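PDB 3A2P: 6-aminohexanoate-cyclic-dimer hydrolase from Arthrobacter sp., which hydrolyses the cyclic dimer of 6-aminohexanoate, a nylon-6 by-product, to the linear dimer, and is inactive on linear oligomers and various other amides. Local coordinates for residues G148-G153 and A172-I177; V262-P267 and A280-A285. All blocks are in the same frame, centred on the assembly; numbering follows the deposited sequence.

Interaction 1: G148-G153 and A172-I177; sequences GGSSGG and AGSVRI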
ATOM      1  N   GLY A 148       9.169  -3.940  -3.936  1.00 28.38           N
ATOM      2  CA  GLY A 148       8.126  -4.554  -3.136  1.00 29.98           C
ATOM      3  C   GLY A 148       6.868  -4.577  -3.984  1.00 29.04           C
ATOM      4  O   GLY A 148       6.920  -4.297  -5.178  1.00 28.47           O
ATOM      5  N   GLY A 149       5.736  -4.916  -3.383  1.00 30.28           N
ATOM      6  CA  GLY A 149       4.496  -4.963  -4.135  1.00 26.84           C
ATOM      7  C   GLY A 149       3.343  -5.212  -3.183  1.00 27.37           C
ATOM      8  O   GLY A 149       3.580  -5.438  -1.996  1.00 27.86           O
ATOM      9  N   SER A 150       2.111  -5.212  -3.691  1.00 24.88           N
ATOM     10  CA  SER A 150       1.842  -5.004  -5.115  1.00 29.52           C
ATOM     11  C   SER A 150       1.814  -3.543  -5.574  1.00 30.22           C
ATOM     12  O   SER A 150       1.890  -3.271  -6.773  1.00 30.57           O
ATOM     13  CB  SER A 150       0.523  -5.691  -5.495  1.00 31.00           C
ATOM     14  OG  SER A 150      -0.572  -5.152  -4.769  1.00 29.53           O
ATOM     15  N   SER A 151       1.706  -2.600  -4.639  1.00 26.81           N
ATOM     16  CA  SER A 151       1.674  -1.186  -5.019  1.00 25.94           C
ATOM     17  C   SER A 151       3.099  -0.643  -5.170  1.00 27.74           C
ATOM     18  O   SER A 151       3.405   0.465  -4.723  1.00 28.48           O
ATOM     19  CB  SER A 151       0.915  -0.360  -3.974  1.00 28.12           C
ATOM     20  OG  SER A 151      -0.384  -0.878  -3.743  1.00 25.46           O
ATOM     21  N   GLY A 152       3.960  -1.431  -5.812  1.00 26.91           N
ATOM     22  CA  GLY A 152       5.344  -1.028  -6.003  1.00 26.30           C
ATOM     23  C   GLY A 152       5.539   0.219  -6.845  1.00 26.88           C
ATOM     24  O   GLY A 152       6.442   1.012  -6.583  1.00 29.75           O
ATOM     25  N   GLY A 153       4.695   0.396  -7.859  1.00 29.67           N
ATOM     26  CA  GLY A 153       4.801   1.568  -8.711  1.00 29.52           C
ATOM     27  C   GLY A 153       4.566   2.862  -7.957  1.00 30.38           C
ATOM     28  O   GLY A 153       5.295   3.843  -8.132  1.00 28.66           O
ATOM     29  N   ALA A 172      -2.301  -7.933   1.667  1.00 26.72           N
ATOM     30  CA  ALA A 172      -1.400  -8.751   2.473  1.00 28.22           C
ATOM     31  C   ALA A 172      -0.218  -7.876   2.888  1.00 27.41           C
ATOM     32  O   ALA A 172       0.776  -8.362   3.434  1.00 30.29           O
ATOM     33  CB  ALA A 172      -0.913  -9.955   1.669  1.00 30.19           C
ATOM     34  N   GLY A 173      -0.356  -6.576   2.634  1.00 24.06           N
ATOM     35  CA  GLY A 173       0.688  -5.614   2.955  1.00 22.24           C
ATOM     36  C   GLY A 173       1.098  -4.822   1.723  1.00 24.40           C
ATOM     37  O   GLY A 173       2.112  -4.128   1.733  1.00 25.45           O
ATOM     38  N   SER A 174       0.287  -4.885   0.669  1.00 24.42           N
ATOM     39  CA  SER A 174       0.618  -4.215  -0.590  1.00 25.27           C
ATOM     40  C   SER A 174       0.865  -2.710  -0.630  1.00 25.49           C
ATOM     41  O   SER A 174       1.274  -2.184  -1.664  1.00 22.94           O
ATOM     42  CB  SER A 174      -0.388  -4.613  -1.668  1.00 30.40           C
ATOM     43  OG  SER A 174      -0.106  -5.933  -2.103  1.00 36.86           O
ATOM     44  N   VAL A 175       0.603  -2.009   0.468  1.00 23.74           N
ATOM     45  CA  VAL A 175       0.926  -0.586   0.518  1.00 22.09           C
ATOM     46  C   VAL A 175       2.125  -0.446   1.461  1.00 21.50           C
ATOM     47  O   VAL A 175       3.128   0.187   1.132  1.00 23.68           O
ATOM     48  CB  VAL A 175      -0.242   0.269   1.051  1.00 23.44           C
ATOM     49  CG1 VAL A 175       0.269   1.649   1.477  1.00 24.62           C
ATOM     50  CG2 VAL A 175      -1.280   0.439  -0.042  1.00 22.58           C
ATOM     51  N   ARG A 176       2.021  -1.073   2.625  1.00 20.92           N
ATOM     52  CA  ARG A 176       3.076  -1.016   3.626  1.00 21.44           C
ATOM     53  C   ARG A 176       4.389  -1.621   3.147  1.00 22.38           C
ATOM     54  O   ARG A 176       5.458  -1.099   3.450  1.00 20.66           O
ATOM     55  CB  ARG A 176       2.600  -1.714   4.902  1.00 20.79           C
ATOM     56  CG  ARG A 176       1.437  -0.988   5.578  1.00 21.37           C
ATOM     57  CD  ARG A 176       0.733  -1.889   6.588  1.00 22.81           C
ATOM     58  NE  ARG A 176      -0.075  -2.909   5.922  1.00 23.34           N
ATOM     59  CZ  ARG A 176      -0.451  -4.056   6.483  1.00 20.27           C
ATOM     60  NH1 ARG A 176      -0.097  -4.348   7.731  1.00 22.36           N
ATOM     61  NH2 ARG A 176      -1.184  -4.917   5.789  1.00 23.46           N
ATOM     62  N   ILE A 177       4.316  -2.715   2.394  1.00 22.88           N
ATOM     63  CA  ILE A 177       5.535  -3.356   1.900  1.00 21.95           C
ATOM     64  C   ILE A 177       6.328  -2.439   0.952  1.00 24.40           C
ATOM     65  O   ILE A 177       7.512  -2.200   1.178  1.00 26.26           O
ATOM     66  CB  ILE A 177       5.204  -4.718   1.228  1.00 22.22           C
ATOM     67  CG1 ILE A 177       4.689  -5.689   2.299  1.00 22.43           C
ATOM     68  CG2 ILE A 177       6.455  -5.293   0.545  1.00 24.69           C
ATOM     69  CD1 ILE A 177       4.082  -6.981   1.767  1.00 22.01           C
TER
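Ser-174 lies against the turn at Ser-150 and buries more surface here than any other residue. Its OG is 2.8 Å from Ser-150 OG, and the two hydroxyls share a hydrogen bond that either could donate. Ser-174 OG is also 2.8 Å from Ser-150 N. The Ser-150 hydroxyl sits between its backbone N and carbonyl carbon (chi1 61°), a position from which it meets Ser-174 and also bonds to Lys-72 NZ. The peptide bond between Gly-149 and Ser-150 is cis. The arrangement matches the Ser-cisSer-Lys triad of the amidase signature family. As in related amidases, Ser-174 probably forms the acyl-ester intermediate, with Ser-150 and Lys-72 in the charge relay. On the backbone side, Ser-151 N donates to Ser-174 O at 3.0 Å. Ser-151 OG bonds to Lys-72 NZ and Asn-169 N, and also lies near Ser-174 O. Gly-149 O takes a CA-H...O contact from Ser-174 CA at 3.5 Å, nearly straight at 164°. It has no conventional hydrogen-bond partner in the model. Ile-177 covers this carbonyl, with CB 3.7 Å from Gly-149 O. Ile-177 CG2 leaves little room at Gly-148, where a side chain would press on that methyl.

Interaction 2: V262-P267 and A280-A285; sequences VLTHNP and AARGAA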
ATOM      1  N   VAL A 262       6.618  -4.102  21.800  1.00 30.87           N
ATOM      2  CA  VAL A 262       7.612  -4.193  20.735  1.00 32.92           C
ATOM      3  C   VAL A 262       7.886  -5.639  20.357  1.00 29.86           C
ATOM      4  O   VAL A 262       8.077  -6.491  21.224  1.00 30.04           O
ATOM      5  CB  VAL A 262       8.961  -3.568  21.165  1.00 37.68           C
ATOM      6  CG1 VAL A 262       9.901  -3.485  19.969  1.00 36.63           C
ATOM      7  CG2 VAL A 262       8.731  -2.200  21.773  1.00 44.94           C
ATOM      8  N   LEU A 263       7.902  -5.915  19.058  1.00 28.92           N
ATOM      9  CA  LEU A 263       8.175  -7.262  18.572  1.00 28.72           C
ATOM     10  C   LEU A 263       9.442  -7.217  17.729  1.00 30.21           C
ATOM     11  O   LEU A 263       9.473  -6.557  16.686  1.00 27.99           O
ATOM     12  CB  LEU A 263       7.008  -7.775  17.722  1.00 28.85           C
ATOM     13  CG  LEU A 263       7.219  -9.129  17.029  1.00 26.96           C
ATOM     14  CD1 LEU A 263       7.453 -10.229  18.072  1.00 26.95           C
ATOM     15  CD2 LEU A 263       5.993  -9.453  16.175  1.00 27.22           C
ATOM     16  N   THR A 264      10.486  -7.911  18.175  1.00 30.46           N
ATOM     17  CA  THR A 264      11.741  -7.919  17.434  1.00 31.29           C
ATOM     18  C   THR A 264      12.280  -9.307  17.096  1.00 32.18           C
ATOM     19  O   THR A 264      13.491  -9.520  17.031  1.00 33.85           O
ATOM     20  CB  THR A 264      12.827  -7.115  18.170  1.00 32.10           C
ATOM     21  OG1 THR A 264      12.921  -7.560  19.526  1.00 32.18           O
ATOM     22  CG2 THR A 264      12.488  -5.627  18.139  1.00 31.95           C
ATOM     23  N   HIS A 265      11.368 -10.249  16.890  1.00 31.57           N
ATOM     24  CA  HIS A 265      11.717 -11.608  16.490  1.00 30.05           C
ATOM     25  C   HIS A 265      10.488 -12.150  15.760  1.00 29.71           C
ATOM     26  O   HIS A 265       9.420 -11.536  15.812  1.00 28.75           O
ATOM     27  CB  HIS A 265      12.062 -12.490  17.704  1.00 29.58           C
ATOM     28  CG  HIS A 265      10.874 -12.949  18.496  1.00 29.94           C
ATOM     29  ND1 HIS A 265      10.185 -12.125  19.359  1.00 32.16           N
ATOM     30  CD2 HIS A 265      10.272 -14.160  18.573  1.00 33.03           C
ATOM     31  CE1 HIS A 265       9.212 -12.808  19.935  1.00 32.25           C
ATOM     32  NE2 HIS A 265       9.243 -14.046  19.476  1.00 36.88           N
ATOM     33  N   ASN A 266      10.636 -13.270  15.061  1.00 27.97           N
ATOM     34  CA  ASN A 266       9.504 -13.862  14.349  1.00 29.78           C
ATOM     35  C   ASN A 266       8.810 -14.833  15.300  1.00 29.81           C
ATOM     36  O   ASN A 266       9.304 -15.935  15.545  1.00 31.56           O
ATOM     37  CB  ASN A 266       9.984 -14.597  13.095  1.00 29.31           C
ATOM     38  CG  ASN A 266       8.881 -15.400  12.435  1.00 29.97           C
ATOM     39  OD1 ASN A 266       7.696 -15.195  12.709  1.00 27.86           O
ATOM     40  ND2 ASN A 266       9.264 -16.311  11.549  1.00 28.16           N
ATOM     41  N   PRO A 267       7.644 -14.438  15.842  1.00 26.66           N
ATOM     42  CA  PRO A 267       6.892 -15.276  16.778  1.00 26.95           C
ATOM     43  C   PRO A 267       6.441 -16.620  16.239  1.00 27.20           C
ATOM     44  O   PRO A 267       6.133 -17.521  17.016  1.00 28.59           O
ATOM     45  CB  PRO A 267       5.718 -14.388  17.179  1.00 30.54           C
ATOM     46  CG  PRO A 267       5.512 -13.525  15.973  1.00 30.53           C
ATOM     47  CD  PRO A 267       6.912 -13.196  15.536  1.00 27.14           C
ATOM     48  N   ALA A 280      15.860  -1.775  13.583  1.00 28.41           N
ATOM     49  CA  ALA A 280      15.184  -0.539  13.207  1.00 26.66           C
ATOM     50  C   ALA A 280      13.963  -0.359  14.102  1.00 27.38           C
ATOM     51  O   ALA A 280      13.702   0.734  14.613  1.00 25.62           O
ATOM     52  CB  ALA A 280      14.756  -0.594  11.741  1.00 29.21           C
ATOM     53  N   ALA A 281      13.212  -1.438  14.289  1.00 26.95           N
ATOM     54  CA  ALA A 281      12.025  -1.393  15.135  1.00 26.72           C
ATOM     55  C   ALA A 281      12.455  -1.142  16.580  1.00 27.93           C
ATOM     56  O   ALA A 281      11.812  -0.391  17.311  1.00 26.52           O
ATOM     57  CB  ALA A 281      11.269  -2.707  15.036  1.00 26.03           C
ATOM     58  N   ARG A 282      13.548  -1.781  16.987  1.00 26.71           N
ATOM     59  CA  ARG A 282      14.054  -1.613  18.347  1.00 31.32           C
ATOM     60  C   ARG A 282      14.418  -0.149  18.587  1.00 29.77           C
ATOM     61  O   ARG A 282      14.109   0.416  19.637  1.00 31.28           O
ATOM     62  CB  ARG A 282      15.280  -2.509  18.564  1.00 31.75           C
ATOM     63  CG  ARG A 282      15.925  -2.385  19.943  1.00 39.45           C
ATOM     64  CD  ARG A 282      14.939  -2.689  21.062  1.00 42.73           C
ATOM     65  NE  ARG A 282      14.494  -4.080  21.053  1.00 43.49           N
ATOM     66  CZ  ARG A 282      13.610  -4.584  21.909  1.00 44.63           C
ATOM     67  NH1 ARG A 282      13.075  -3.807  22.840  1.00 40.02           N
ATOM     68  NH2 ARG A 282      13.259  -5.861  21.835  1.00 43.43           N
ATOM     69  N   GLY A 283      15.072   0.461  17.603  1.00 30.85           N
ATOM     70  CA  GLY A 283      15.459   1.855  17.719  1.00 29.68           C
ATOM     71  C   GLY A 283      14.246   2.753  17.863  1.00 32.52           C
ATOM     72  O   GLY A 283      14.254   3.703  18.650  1.00 29.53           O
ATOM     73  N   ALA A 284      13.195   2.454  17.102  1.00 30.47           N
ATOM     74  CA  ALA A 284      11.968   3.240  17.157  1.00 30.21           C
ATOM     75  C   ALA A 284      11.312   3.100  18.531  1.00 31.42           C
ATOM     76  O   ALA A 284      10.795   4.075  19.084  1.00 29.73           O
ATOM     77  CB  ALA A 284      11.005   2.788  16.063  1.00 28.98           C
ATOM     78  N   ALA A 285      11.328   1.886  19.074  1.00 26.34           N
ATOM     79  CA  ALA A 285      10.747   1.637  20.388  1.00 29.35           C
ATOM     80  C   ALA A 285      11.509   2.453  21.436  1.00 31.55           C
ATOM     81  O   ALA A 285      10.911   3.029  22.339  1.00 32.77           O
ATOM     82  CB  ALA A 285      10.823   0.161  20.723  1.00 32.72           C
TER
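Thr-264 and Arg-282 make the polar part of this contact. Arg-282 NH2 donates to Thr-264 OG1 at 2.9 Å. The bond is bent, with an angle of 135° at the hydrogen, and the hydroxyl oxygen lies near the guanidinium edge but 27° out of its plane. The arginine leaves the helix with CG anti to the backbone N (chi1 178°), then bends at chi2 and chi3, which brings the guanidinium back to the loop. Its charge is paired through NH1 with Asp-297, on strand 294-297. With an alanine here in place of Arg-282, Asp-297 would probably lose this salt-bridge mate and Thr-264 OG1 this donor. The apolar contacts lie beside this bond. Val-262 CG2 presses on Ala-285 CB at 3.3 Å, tighter than usual carbon packing, and Val-262 CG1 is 3.8 Å from the same methyl. Val-262 CG1 also sits over one guanidinium face, offset toward its rim. Thr-264 CG2 lies 3.9 Å from Arg-282 NE and is turned to Ala-281 CB at 4.4 Å. Helix 275-290 here packs on the end of strand 259-262 and is followed by the neighbouring parallel strand 294-297, the arrangement of a right-handed beta-alpha-beta crossover.

How the interactions relate
From the N terminus, interaction 1 comes first. Its loop leaves residues 148-153, runs through helix 152-159 and strand 165-170, and closes at 172-177, where helix 176-182 begins. Interaction 2 follows later in the chain. Its shorter loop leaves the end of strand 259-262 and closes on helix 275-290, which leads to the edge strand 294-297. The two loops are in series and neither nest nor cross. The centres of interactions 1 and 2 are about 21 Å apart. The nearest atoms of interactions 1 and 2 are about 12 Å apart, so the two do not touch. Interaction 1 joins two helix starts near the centre of the chain, at the probable active site. Interaction 2 ties helix 275-290 to the mixed sheet near one edge.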